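Local coordinates for putative xanthine dehydrogenase YAGS fad-binding subunit (Escherichia coli, PDB 5G5G), which binds the molybdenum ion and its pterin cytosine dinucleotide cofactor, and probably oxidises aldehydes as the large subunit of a periplasmic aldehyde oxidase, at residues H452-Q455 against N456-T460; A522-K525 against L526-M529; M1-D4 against K5-E9; F412-K415 against Q416-A419. All coordinates share one frame; numbering follows the deposited sequence.

Interaction 1: H452-Q455 against N456-T460; sequences HLEQ and NGTVT
H452 and L453 face T460 and V459 at the closed end of a beta hairpin formed by strands 447-453 and 459-462. H452 and T460 are an antiparallel hydrogen-bonded pair, with H452 N 2.8 Å from T460 O and T460 N 2.9 Å from H452 O. L453 and V459 make the next, non-hydrogen-bonded pair, and L453 CD1 packs 4.1 Å from V459 CG2. Beyond them E454 N donates almost head-on to T458 O at 2.8 Å, while G457 N reaches E454 O at 3.1 Å from above the carbonyl plane. Together these bonds define a type I turn, E454 to G457, with a G1 beta bulge at G457, whose phi is 90°, where a CB would press on the preceding carbonyl oxygen. N456 completes an Asx turn: its OD1 accepts from T458 N at 3.0 Å and from T458 OG1 at 2.6 Å, so one oxygen stiffens the loop twice. A bend at chi2 (-70°) swings the E454 carboxylate back along the hairpin, where OE2 takes the T460 hydroxyl, OG1, at 2.6 Å on its anti lone pair. OE2 also salt-bridges R565, and the H452 imidazole is held by T567 and E462.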
ATOM      1  N   HIS C 452       5.376  -1.765 -36.972  1.00 19.24           N
ATOM      2  CA  HIS C 452       6.329  -1.562 -38.086  1.00 20.44           C
ATOM      3  C   HIS C 452       7.274  -2.742 -38.207  1.00 20.83           C
ATOM      4  O   HIS C 452       7.776  -3.250 -37.167  1.00 20.04           O
ATOM      5  CB  HIS C 452       7.225  -0.401 -37.854  1.00 21.35           C
ATOM      6  CG  HIS C 452       6.541   0.845 -37.416  1.00 21.60           C
ATOM      7  ND1 HIS C 452       6.202   1.838 -38.306  1.00 23.08           N
ATOM      8  CD2 HIS C 452       6.193   1.295 -36.194  1.00 21.88           C
ATOM      9  CE1 HIS C 452       5.675   2.855 -37.649  1.00 22.47           C
ATOM     10  NE2 HIS C 452       5.671   2.557 -36.366  1.00 22.05           N
ATOM     11  N   LEU C 453       7.507  -3.190 -39.433  1.00 21.83           N
ATOM     12  CA  LEU C 453       8.622  -4.107 -39.712  1.00 22.77           C
ATOM     13  C   LEU C 453       9.745  -3.215 -40.214  1.00 24.07           C
ATOM     14  O   LEU C 453       9.621  -2.590 -41.294  1.00 24.87           O
ATOM     15  CB  LEU C 453       8.267  -5.155 -40.767  1.00 23.29           C
ATOM     16  CG  LEU C 453       9.385  -6.120 -41.175  1.00 23.84           C
ATOM     17  CD1 LEU C 453       9.813  -6.978 -39.981  1.00 23.45           C
ATOM     18  CD2 LEU C 453       8.978  -7.025 -42.328  1.00 24.73           C
ATOM     19  N   GLU C 454      10.821  -3.165 -39.437  1.00 24.70           N
ATOM     20  CA  GLU C 454      11.973  -2.298 -39.718  1.00 26.67           C
ATOM     21  C   GLU C 454      12.898  -2.952 -40.767  1.00 28.44           C
ATOM     22  O   GLU C 454      12.857  -4.144 -40.972  1.00 28.31           O
ATOM     23  CB  GLU C 454      12.752  -2.002 -38.415  1.00 26.40           C
ATOM     24  CG  GLU C 454      11.914  -1.476 -37.232  1.00 26.53           C
ATOM     25  CD  GLU C 454      11.397  -0.047 -37.422  1.00 27.35           C
ATOM     26  OE1 GLU C 454      11.772   0.623 -38.405  1.00 27.78           O
ATOM     27  OE2 GLU C 454      10.613   0.417 -36.553  1.00 28.19           O
ATOM     28  N   GLN C 455      13.748  -2.161 -41.403  1.00 32.22           N
ATOM     29  CA  GLN C 455      14.667  -2.695 -42.441  1.00 34.84           C
ATOM     30  C   GLN C 455      15.691  -3.716 -41.912  1.00 35.34           C
ATOM     31  O   GLN C 455      16.115  -4.607 -42.650  1.00 35.85           O
ATOM     32  CB  GLN C 455      15.377  -1.550 -43.175  1.00 38.41           C
ATOM     33  CG  GLN C 455      14.432  -0.694 -44.014  1.00 40.38           C
ATOM     34  CD  GLN C 455      15.164   0.157 -45.040  1.00 43.74           C
ATOM     35  OE1 GLN C 455      15.816   1.134 -44.688  1.00 46.75           O
ATOM     36  NE2 GLN C 455      15.040  -0.197 -46.299  1.00 44.80           N
ATOM     37  N   ASN C 456      16.062  -3.606 -40.633  1.00 33.87           N
ATOM     38  CA  ASN C 456      16.930  -4.606 -39.984  1.00 34.55           C
ATOM     39  C   ASN C 456      16.251  -5.878 -39.464  1.00 34.51           C
ATOM     40  O   ASN C 456      16.882  -6.669 -38.771  1.00 34.17           O
ATOM     41  CB  ASN C 456      17.703  -3.941 -38.848  1.00 35.33           C
ATOM     42  CG  ASN C 456      16.805  -3.481 -37.691  1.00 35.43           C
ATOM     43  OD1 ASN C 456      15.602  -3.770 -37.635  1.00 34.12           O
ATOM     44  ND2 ASN C 456      17.397  -2.735 -36.771  1.00 36.70           N
ATOM     45  N   GLY C 457      14.971  -6.069 -39.771  1.00 33.42           N
ATOM     46  CA  GLY C 457      14.235  -7.270 -39.352  1.00 33.86           C
ATOM     47  C   GLY C 457      13.536  -7.181 -37.995  1.00 32.40           C
ATOM     48  O   GLY C 457      12.797  -8.094 -37.628  1.00 33.76           O
ATOM     49  N   THR C 458      13.777  -6.108 -37.234  1.00 30.49           N
ATOM     50  CA  THR C 458      13.126  -5.938 -35.936  1.00 28.33           C
ATOM     51  C   THR C 458      11.720  -5.350 -36.133  1.00 25.57           C
ATOM     52  O   THR C 458      11.390  -4.825 -37.207  1.00 24.80           O
ATOM     53  CB  THR C 458      13.908  -4.998 -35.021  1.00 29.50           C
ATOM     54  OG1 THR C 458      13.954  -3.698 -35.609  1.00 28.00           O
ATOM     55  CG2 THR C 458      15.341  -5.532 -34.760  1.00 31.20           C
ATOM     56  N   VAL C 459      10.897  -5.458 -35.082  1.00 22.75           N
ATOM     57  CA  VAL C 459       9.496  -5.071 -35.153  1.00 21.99           C
ATOM     58  C   VAL C 459       9.296  -3.987 -34.083  1.00 21.19           C
ATOM     59  O   VAL C 459       9.891  -4.066 -32.987  1.00 21.12           O
ATOM     60  CB  VAL C 459       8.578  -6.285 -34.929  1.00 21.52           C
ATOM     61  CG1 VAL C 459       7.126  -5.847 -34.722  1.00 21.56           C
ATOM     62  CG2 VAL C 459       8.700  -7.257 -36.084  1.00 22.32           C
ATOM     63  N   THR C 460       8.542  -2.940 -34.420  1.00 20.19           N
ATOM     64  CA  THR C 460       8.245  -1.869 -33.460  1.00 19.50           C
ATOM     65  C   THR C 460       6.729  -1.781 -33.241  1.00 18.19           C
ATOM     66  O   THR C 460       5.997  -1.652 -34.202  1.00 19.58           O
ATOM     67  CB  THR C 460       8.771  -0.513 -33.960  1.00 20.71           C
ATOM     68  OG1 THR C 460      10.183  -0.639 -34.254  1.00 22.22           O
ATOM     69  CG2 THR C 460       8.550   0.564 -32.931  1.00 19.99           C
TER

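Interaction 2: A522-K525 against L526-M529; sequences ACMK and LREM
With CG anti to the carbonyl carbon (chi1 -76°), two bends, chi2 -63° and chi3 -67°, curl the M524 side chain round so that its thioether meets the arginine one turn further on. M524 SD comes to 4.1 Å from R527 NE and lies oblique to the guanidinium, the two side chains crossing at an angle. R527 leaves the helix with CG opposite its own carbonyl carbon, which lays the aliphatic part of the chain across the C523 carbonyl, CG being 3.3 Å from C523 O. Its bend at chi3 comes later, and the charged end is held outside this turn by the backbone oxygen of M483 on helix 472-484. M529 treats K525 in the same way as R527 treats C523, with M529 CG 3.3 Å from K525 O. K525, kinked once at its second torsion and otherwise extended, passes with CG 4.3 Å from M529 SD, a loose touch.

Beneath the side chains run four backbone bonds: L526 N to A522 O at 2.9 Å, R527 N to C523 O at 2.8 Å, E528 N to M524 O at 3.1 Å and M529 N to K525 O at 2.9 Å. They use the carbonyls in turn and fix the spacing that brings the side-chain stems onto oxygens four residues back. The buried side of this turn, A522, C523 and L526, rests on V451, and L526 also reaches L566 and A568. The ladder of i to i+4 bonds is that of a regular alpha helix, here helix 511-534, packed against a beta sheet in an alpha/beta layer.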
ATOM      1  N   ALA C 522      -3.442  -5.085 -36.277  1.00 15.94           N
ATOM      2  CA  ALA C 522      -2.357  -4.384 -36.993  1.00 16.88           C
ATOM      3  C   ALA C 522      -1.397  -5.398 -37.669  1.00 17.49           C
ATOM      4  O   ALA C 522      -1.027  -5.234 -38.829  1.00 18.02           O
ATOM      5  CB  ALA C 522      -1.619  -3.413 -36.100  1.00 16.71           C
ATOM      6  N   CYS C 523      -1.081  -6.477 -36.957  1.00 17.65           N
ATOM      7  CA  CYS C 523      -0.196  -7.477 -37.493  1.00 18.54           C
ATOM      8  C   CYS C 523      -0.820  -8.229 -38.670  1.00 19.25           C
ATOM      9  O   CYS C 523      -0.087  -8.630 -39.562  1.00 19.48           O
ATOM     10  CB  CYS C 523       0.295  -8.452 -36.424  1.00 18.38           C
ATOM     11  SG  CYS C 523       1.413  -7.727 -35.234  1.00 18.42           S
ATOM     12  N   MET C 524      -2.134  -8.435 -38.686  1.00 19.72           N
ATOM     13  CA  MET C 524      -2.762  -9.128 -39.802  1.00 21.02           C
ATOM     14  C   MET C 524      -2.638  -8.267 -41.063  1.00 21.59           C
ATOM     15  O   MET C 524      -2.313  -8.787 -42.152  1.00 21.22           O
ATOM     16  CB  MET C 524      -4.229  -9.443 -39.555  1.00 22.01           C
ATOM     17  CG  MET C 524      -4.435 -10.607 -38.612  1.00 23.01           C
ATOM     18  SD  MET C 524      -3.769 -12.174 -39.291  1.00 26.48           S
ATOM     19  CE  MET C 524      -4.833 -12.500 -40.662  1.00 27.63           C
ATOM     20  N   LYS C 525      -2.792  -6.944 -40.901  1.00 20.86           N
ATOM     21  CA  LYS C 525      -2.548  -6.039 -42.023  1.00 22.10           C
ATOM     22  C   LYS C 525      -1.060  -6.026 -42.435  1.00 21.69           C
ATOM     23  O   LYS C 525      -0.724  -6.063 -43.641  1.00 21.89           O
ATOM     24  CB  LYS C 525      -3.043  -4.635 -41.685  1.00 23.06           C
ATOM     25  CG  LYS C 525      -2.839  -3.580 -42.759  1.00 24.67           C
ATOM     26  CD  LYS C 525      -3.669  -3.840 -43.992  1.00 27.16           C
ATOM     27  CE  LYS C 525      -3.412  -2.718 -44.971  1.00 30.31           C
ATOM     28  NZ  LYS C 525      -4.425  -2.753 -46.068  1.00 33.48           N
ATOM     29  N   LEU C 526      -0.174  -6.027 -41.458  1.00 20.45           N
ATOM     30  CA  LEU C 526       1.263  -6.016 -41.755  1.00 20.67           C
ATOM     31  C   LEU C 526       1.684  -7.295 -42.477  1.00 21.00           C
ATOM     32  O   LEU C 526       2.489  -7.240 -43.411  1.00 21.64           O
ATOM     33  CB  LEU C 526       2.084  -5.792 -40.490  1.00 19.96           C
ATOM     34  CG  LEU C 526       3.601  -5.685 -40.607  1.00 20.24           C
ATOM     35  CD1 LEU C 526       3.999  -4.603 -41.589  1.00 21.30           C
ATOM     36  CD2 LEU C 526       4.171  -5.406 -39.233  1.00 19.81           C
ATOM     37  N   ARG C 527       1.091  -8.417 -42.094  1.00 20.77           N
ATOM     38  CA  ARG C 527       1.335  -9.673 -42.806  1.00 21.61           C
ATOM     39  C   ARG C 527       0.901  -9.566 -44.264  1.00 22.81           C
ATOM     40  O   ARG C 527       1.616 -10.035 -45.129  1.00 24.21           O
ATOM     41  CB  ARG C 527       0.662 -10.876 -42.131  1.00 21.21           C
ATOM     42  CG  ARG C 527       1.360 -11.337 -40.849  1.00 20.71           C
ATOM     43  CD  ARG C 527       0.391 -12.086 -39.949  1.00 20.05           C
ATOM     44  NE  ARG C 527      -0.041 -13.327 -40.613  1.00 20.86           N
ATOM     45  CZ  ARG C 527       0.281 -14.574 -40.273  1.00 21.17           C
ATOM     46  NH1 ARG C 527       1.077 -14.846 -39.231  1.00 21.09           N
ATOM     47  NH2 ARG C 527      -0.221 -15.576 -40.997  1.00 22.11           N
ATOM     48  N   GLU C 528      -0.264  -8.970 -44.518  1.00 23.12           N
ATOM     49  CA  GLU C 528      -0.715  -8.717 -45.890  0.53 24.68           C
ATOM     50  C   GLU C 528       0.275  -7.857 -46.663  1.00 24.91           C
ATOM     51  O   GLU C 528       0.582  -8.153 -47.809  1.00 25.24           O
ATOM     52  CB  GLU C 528      -2.114  -8.092 -45.918  0.53 25.55           C
ATOM     53  CG  GLU C 528      -3.204  -9.036 -45.443  0.53 26.47           C
ATOM     54  CD  GLU C 528      -4.597  -8.482 -45.667  0.53 27.92           C
ATOM     55  OE1 GLU C 528      -5.095  -8.531 -46.837  0.53 30.28           O
ATOM     56  OE2 GLU C 528      -5.165  -7.990 -44.681  0.53 28.17           O
ATOM     57  N   MET C 529       0.774  -6.803 -46.034  1.00 24.63           N
ATOM     58  CA  MET C 529       1.746  -5.902 -46.670  1.00 25.25           C
ATOM     59  C   MET C 529       3.081  -6.609 -46.963  1.00 25.19           C
ATOM     60  O   MET C 529       3.700  -6.416 -48.041  1.00 25.51           O
ATOM     61  CB  MET C 529       1.974  -4.670 -45.822  1.00 25.47           C
ATOM     62  CG  MET C 529       0.743  -3.803 -45.628  1.00 25.80           C
ATOM     63  SD  MET C 529       0.991  -2.550 -44.367  1.00 26.48           S
ATOM     64  CE  MET C 529       2.246  -1.540 -45.147  1.00 27.33           C
TER

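Interaction 3: M1-D4 against K5-E9; sequences MKFD and KPAGE
F3 lies under the backbone of the residues that follow it, at the point where the short N-terminal strand 2-3 gives way to an extended loop. The strand runs parallel to strand 566-574 and forms an outermost strand of a mixed sheet. The K5 carbonyl oxygen sits over one face of the F3 ring, 3.3 Å above its plane and displaced toward the rim, with K5 O 3.4 Å from F3 CZ. A little further along, the chain passes the far end of the ring obliquely, A7 N being 3.7 Å from F3 CZ. The A7 methyl completes this shell, with A7 CB 4.0 Å from F3 CE1. Within 1-9 the ring meets mostly main chain, the A7 methyl being the side chain of 5-9 that touches it.

Next to this, the neighbouring D4 and K5 side chains run alongside each other and point the same way. Bends at chi3 (-76°) and chi4 (-55°) fold the lysine back, and K5 NZ forms a salt bridge to D4 OD1 at 2.6 Å, on the syn side and 22° out of the carboxylate plane. D4 was modelled in two conformers, so this short bridge belongs to one of them and is doubtful as a lasting grip.

The next shell fixes the ring and the loop. F3 bonds through its backbone to E573 and G575, and its side chain touches I572 and P684. A7 bonds through its backbone to P680 and touches K686, whose NZ donates to G8 O.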
ATOM      1  N   MET C   1     -10.537  -3.861 -37.958  1.00 22.64           N
ATOM      2  CA  MET C   1     -11.014  -5.263 -37.944  1.00 24.04           C
ATOM      3  C   MET C   1     -12.247  -5.238 -37.061  1.00 23.01           C
ATOM      4  O   MET C   1     -12.239  -4.613 -35.999  1.00 22.44           O
ATOM      5  CB  MET C   1      -9.935  -6.189 -37.350  1.00 25.24           C
ATOM      6  CG  MET C   1     -10.304  -7.653 -37.312  1.00 26.90           C
ATOM      7  SD  MET C   1      -9.002  -8.550 -36.409  1.00 27.39           S
ATOM      8  CE  MET C   1      -8.000  -8.965 -37.852  1.00 30.17           C
ATOM      9  N   LYS C   2     -13.306  -5.897 -37.495  1.00 23.05           N
ATOM     10  CA  LYS C   2     -14.537  -5.984 -36.712  1.00 24.23           C
ATOM     11  C   LYS C   2     -14.749  -7.431 -36.236  1.00 22.70           C
ATOM     12  O   LYS C   2     -14.950  -8.320 -37.055  1.00 23.33           O
ATOM     13  CB  LYS C   2     -15.718  -5.519 -37.592  1.00 28.12           C
ATOM     14  CG  LYS C   2     -17.079  -5.561 -36.896  1.00 31.66           C
ATOM     15  CD  LYS C   2     -17.214  -4.559 -35.762  1.00 32.85           C
ATOM     16  CE  LYS C   2     -18.434  -4.794 -34.904  1.00 34.42           C
ATOM     17  NZ  LYS C   2     -19.695  -4.622 -35.676  1.00 37.79           N
ATOM     18  N   PHE C   3     -14.720  -7.638 -34.929  1.00 21.47           N
ATOM     19  CA  PHE C   3     -14.866  -8.966 -34.322  1.00 20.86           C
ATOM     20  C   PHE C   3     -16.342  -9.223 -33.999  1.00 21.59           C
ATOM     21  O   PHE C   3     -16.838  -8.798 -32.950  1.00 20.21           O
ATOM     22  CB  PHE C   3     -13.991  -9.094 -33.079  1.00 19.15           C
ATOM     23  CG  PHE C   3     -13.929 -10.483 -32.526  1.00 18.44           C
ATOM     24  CD1 PHE C   3     -13.147 -11.442 -33.145  1.00 18.68           C
ATOM     25  CD2 PHE C   3     -14.683 -10.862 -31.406  1.00 18.65           C
ATOM     26  CE1 PHE C   3     -13.076 -12.726 -32.647  1.00 18.08           C
ATOM     27  CE2 PHE C   3     -14.651 -12.187 -30.910  1.00 17.77           C
ATOM     28  CZ  PHE C   3     -13.859 -13.108 -31.557  1.00 17.88           C
ATOM     29  N   ASP C   4     -17.006  -9.921 -34.904  1.00 22.80           N
ATOM     30  CA  ASP C   4     -18.434 -10.185 -34.710  0.51 24.28           C
ATOM     31  C   ASP C   4     -18.816 -11.658 -34.755  1.00 25.32           C
ATOM     32  O   ASP C   4     -19.990 -11.968 -34.532  1.00 26.91           O
ATOM     33  CB  ASP C   4     -19.317  -9.342 -35.666  0.51 25.87           C
ATOM     34  CG  ASP C   4     -18.988  -9.524 -37.131  0.51 27.58           C
ATOM     35  OD1 ASP C   4     -18.280 -10.484 -37.519  0.51 28.69           O
ATOM     36  OD2 ASP C   4     -19.467  -8.676 -37.931  0.51 29.83           O
ATOM     37  N   LYS C   5     -17.845 -12.560 -34.995  1.00 24.94           N
ATOM     38  CA  LYS C   5     -18.097 -13.988 -35.005  1.00 26.54           C
ATOM     39  C   LYS C   5     -17.055 -14.631 -34.122  1.00 23.90           C
ATOM     40  O   LYS C   5     -15.985 -14.092 -33.976  1.00 22.19           O
ATOM     41  CB  LYS C   5     -17.998 -14.514 -36.446  1.00 30.28           C
ATOM     42  CG  LYS C   5     -19.133 -14.024 -37.330  1.00 35.03           C
ATOM     43  CD  LYS C   5     -18.982 -14.437 -38.795  1.00 40.13           C
ATOM     44  CE  LYS C   5     -17.938 -13.634 -39.591  1.00 44.31           C
ATOM     45  NZ  LYS C   5     -18.101 -12.129 -39.585  1.00 46.00           N
ATOM     46  N   PRO C   6     -17.362 -15.749 -33.470  1.00 22.87           N
ATOM     47  CA  PRO C   6     -16.297 -16.355 -32.650  1.00 21.60           C
ATOM     48  C   PRO C   6     -15.014 -16.655 -33.463  1.00 21.20           C
ATOM     49  O   PRO C   6     -15.104 -16.928 -34.656  1.00 21.57           O
ATOM     50  CB  PRO C   6     -16.934 -17.659 -32.167  1.00 22.82           C
ATOM     51  CG  PRO C   6     -18.411 -17.401 -32.261  1.00 23.54           C
ATOM     52  CD  PRO C   6     -18.585 -16.565 -33.472  1.00 23.71           C
ATOM     53  N   ALA C   7     -13.855 -16.576 -32.840  1.00 19.93           N
ATOM     54  CA  ALA C   7     -12.566 -16.780 -33.520  1.00 20.48           C
ATOM     55  C   ALA C   7     -12.397 -18.225 -33.939  1.00 20.75           C
ATOM     56  O   ALA C   7     -12.832 -19.122 -33.230  1.00 21.25           O
ATOM     57  CB  ALA C   7     -11.417 -16.371 -32.606  1.00 20.32           C
ATOM     58  N   GLY C   8     -11.834 -18.446 -35.116  1.00 22.21           N
ATOM     59  CA  GLY C   8     -11.496 -19.800 -35.599  1.00 22.76           C
ATOM     60  C   GLY C   8     -10.021 -19.999 -35.299  1.00 23.16           C
ATOM     61  O   GLY C   8      -9.482 -19.379 -34.376  1.00 22.04           O
ATOM     62  N   GLU C   9      -9.348 -20.832 -36.077  1.00 23.61           N
ATOM     63  CA  GLU C   9      -7.905 -21.001 -35.920  1.00 24.32           C
ATOM     64  C   GLU C   9      -7.219 -19.797 -36.503  1.00 22.03           C
ATOM     65  O   GLU C   9      -7.598 -19.303 -37.554  1.00 21.87           O
ATOM     66  CB  GLU C   9      -7.376 -22.248 -36.649  1.00 28.69           C
ATOM     67  CG  GLU C   9      -7.648 -23.538 -35.883  1.00 34.76           C
ATOM     68  CD  GLU C   9      -6.984 -24.769 -36.511  1.00 41.53           C
ATOM     69  OE1 GLU C   9      -5.849 -24.679 -37.069  1.00 46.50           O
ATOM     70  OE2 GLU C   9      -7.621 -25.828 -36.449  1.00 47.65           O
TER

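Interaction 4: F412-K415 against Q416-A419; sequences FGWK and QRNA
W414 and R417 make the tight side of this turn. The R417 side chain runs alongside the indole, and its CD makes a CH-pi contact over the six-membered ring, 3.9 Å from the centroid and 26° off the normal. A bend at chi3 brings the guanidinium nearly parallel to the ring, the planes 17° apart, with R417 NE 3.6 Å from W414 CZ2. On the guanidinium's opposite face lies A419 CA, 3.8 Å above the plane. The backbone beneath this CH-pi contact is a 3-10 turn directly after helix 401-412, which the chain leaves at G413 with positive phi (78°): Q416 N bonds G413 O at 3.0 Å and R417 N bonds W414 O at 3.0 Å, both donors above the carbonyl plane.

The other side is looser and faces solvent. Q416 CB rests 3.4 Å from G413 O, and a bend at the second torsion turns the amide back over the K415 backbone without a bond across the turn; the K415 amine turns off from 416-419.

W414 NE1 donates to D375 OD2, and R417 NH2 forms a long, weak ion pair with the same oxygen. The indole thus offers its face to the arginine and its N-H to the acid, an environment that would probably favour the charged form of D375.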
ATOM      1  N   PHE C 412      -5.552 -28.418  -2.849  1.00 18.07           N
ATOM      2  CA  PHE C 412      -5.440 -27.841  -1.492  1.00 18.02           C
ATOM      3  C   PHE C 412      -5.542 -28.843  -0.392  1.00 18.79           C
ATOM      4  O   PHE C 412      -5.130 -28.555   0.694  1.00 19.16           O
ATOM      5  CB  PHE C 412      -6.553 -26.817  -1.326  1.00 17.75           C
ATOM      6  CG  PHE C 412      -6.484 -25.986  -0.072  1.00 17.04           C
ATOM      7  CD1 PHE C 412      -5.631 -24.916   0.032  1.00 17.80           C
ATOM      8  CD2 PHE C 412      -7.388 -26.242   0.976  1.00 18.25           C
ATOM      9  CE1 PHE C 412      -5.654 -24.096   1.187  1.00 17.28           C
ATOM     10  CE2 PHE C 412      -7.445 -25.416   2.104  1.00 18.39           C
ATOM     11  CZ  PHE C 412      -6.570 -24.341   2.203  1.00 17.43           C
ATOM     12  N   GLY C 413      -6.166 -29.986  -0.675  1.00 18.71           N
ATOM     13  CA  GLY C 413      -6.460 -30.971   0.333  1.00 19.68           C
ATOM     14  C   GLY C 413      -7.660 -30.558   1.159  1.00 20.15           C
ATOM     15  O   GLY C 413      -7.668 -30.737   2.400  1.00 20.19           O
ATOM     16  N   TRP C 414      -8.707 -30.097   0.466  1.00 18.84           N
ATOM     17  CA  TRP C 414      -9.914 -29.631   1.128  1.00 19.23           C
ATOM     18  C   TRP C 414     -10.584 -30.693   1.995  1.00 21.19           C
ATOM     19  O   TRP C 414     -11.138 -30.385   3.056  1.00 21.06           O
ATOM     20  CB  TRP C 414     -10.900 -29.111   0.086  1.00 18.72           C
ATOM     21  CG  TRP C 414     -12.153 -28.635   0.639  1.00 18.41           C
ATOM     22  CD1 TRP C 414     -13.347 -29.254   0.567  1.00 19.38           C
ATOM     23  CD2 TRP C 414     -12.352 -27.432   1.377  1.00 17.77           C
ATOM     24  NE1 TRP C 414     -14.308 -28.476   1.183  1.00 19.62           N
ATOM     25  CE2 TRP C 414     -13.721 -27.361   1.703  1.00 17.98           C
ATOM     26  CE3 TRP C 414     -11.511 -26.375   1.767  1.00 17.39           C
ATOM     27  CZ2 TRP C 414     -14.261 -26.290   2.439  1.00 17.75           C
ATOM     28  CZ3 TRP C 414     -12.068 -25.302   2.486  1.00 17.20           C
ATOM     29  CH2 TRP C 414     -13.405 -25.276   2.805  1.00 17.31           C
ATOM     30  N   LYS C 415     -10.550 -31.943   1.548  1.00 22.97           N
ATOM     31  CA  LYS C 415     -11.170 -32.978   2.348  1.00 27.58           C
ATOM     32  C   LYS C 415     -10.533 -33.202   3.721  1.00 27.79           C
ATOM     33  O   LYS C 415     -11.136 -33.817   4.590  1.00 27.94           O
ATOM     34  CB  LYS C 415     -11.335 -34.263   1.532  1.00 30.75           C
ATOM     35  CG  LYS C 415     -12.363 -34.047   0.413  1.00 33.45           C
ATOM     36  CD  LYS C 415     -13.088 -35.300  -0.020  1.00 37.83           C
ATOM     37  CE  LYS C 415     -14.120 -35.010  -1.091  1.00 40.41           C
ATOM     38  NZ  LYS C 415     -13.480 -35.024  -2.448  1.00 43.11           N
ATOM     39  N   GLN C 416      -9.359 -32.658   3.950  1.00 29.41           N
ATOM     40  CA  GLN C 416      -8.715 -32.799   5.244  1.00 31.75           C
ATOM     41  C   GLN C 416      -9.196 -31.714   6.279  1.00 28.47           C
ATOM     42  O   GLN C 416      -8.844 -31.782   7.459  1.00 29.52           O
ATOM     43  CB  GLN C 416      -7.171 -32.924   5.008  1.00 36.17           C
ATOM     44  CG  GLN C 416      -6.729 -34.372   4.529  1.00 39.64           C
ATOM     45  CD  GLN C 416      -7.182 -34.850   3.098  1.00 44.04           C
ATOM     46  OE1 GLN C 416      -6.652 -34.397   2.062  1.00 46.70           O
ATOM     47  NE2 GLN C 416      -8.118 -35.827   3.049  1.00 44.54           N
ATOM     48  N   ARG C 417     -10.025 -30.761   5.838  1.00 24.36           N
ATOM     49  CA  ARG C 417     -10.706 -29.795   6.716  1.00 23.15           C
ATOM     50  C   ARG C 417     -11.624 -30.524   7.725  1.00 23.17           C
ATOM     51  O   ARG C 417     -12.347 -31.458   7.369  1.00 22.91           O
ATOM     52  CB  ARG C 417     -11.586 -28.843   5.897  1.00 22.17           C
ATOM     53  CG  ARG C 417     -12.330 -27.789   6.722  1.00 22.96           C
ATOM     54  CD  ARG C 417     -13.317 -26.998   5.864  1.00 22.94           C
ATOM     55  NE  ARG C 417     -14.500 -27.833   5.660  1.00 24.29           N
ATOM     56  CZ  ARG C 417     -15.782 -27.477   5.823  1.00 24.47           C
ATOM     57  NH1 ARG C 417     -16.180 -26.272   6.123  1.00 23.57           N
ATOM     58  NH2 ARG C 417     -16.707 -28.403   5.615  1.00 25.29           N
ATOM     59  N   ASN C 418     -11.567 -30.084   8.966  1.00 23.05           N
ATOM     60  CA  ASN C 418     -12.512 -30.478   9.960  1.00 23.92           C
ATOM     61  C   ASN C 418     -13.682 -29.544   9.803  1.00 23.36           C
ATOM     62  O   ASN C 418     -13.534 -28.333   9.992  1.00 22.12           O
ATOM     63  CB  ASN C 418     -11.897 -30.368  11.349  1.00 25.38           C
ATOM     64  CG  ASN C 418     -12.748 -31.052  12.409  1.00 26.14           C
ATOM     65  OD1 ASN C 418     -13.976 -31.099  12.303  1.00 26.21           O
ATOM     66  ND2 ASN C 418     -12.093 -31.626  13.405  1.00 27.24           N
ATOM     67  N   ALA C 419     -14.847 -30.097   9.458  1.00 23.09           N
ATOM     68  CA  ALA C 419     -16.061 -29.302   9.245  1.00 22.96           C
ATOM     69  C   ALA C 419     -16.674 -28.758  10.549  1.00 23.14           C
ATOM     70  O   ALA C 419     -17.447 -27.815  10.514  1.00 24.00           O
ATOM     71  CB  ALA C 419     -17.097 -30.143   8.509  1.00 24.48           C
TER

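In the fold
From the N terminus the contacts come in series as interactions 3, 4, 1 and 2; none nests inside or crosses another. Interaction 3 turns the first strand into the loop that follows, interaction 4 rounds off the end of helix 401-412, interaction 1 closes a hairpin loop, and interaction 2 is a single turn within helix 511-534. Three of them are neighbours: strand 2-3 of interaction 3 and the two hairpin strands of interaction 1 belong to the same mixed sheet, and helix 511-534 packs beside both, with M524 CG 4.0 Å from M1 CE and L526 CD2 4.0 Å from L453 N. Interaction 4 stands apart, its nearest atoms about 33 Å from interaction 3, beside helix 376-382 and strand 429-441 of a different sheet.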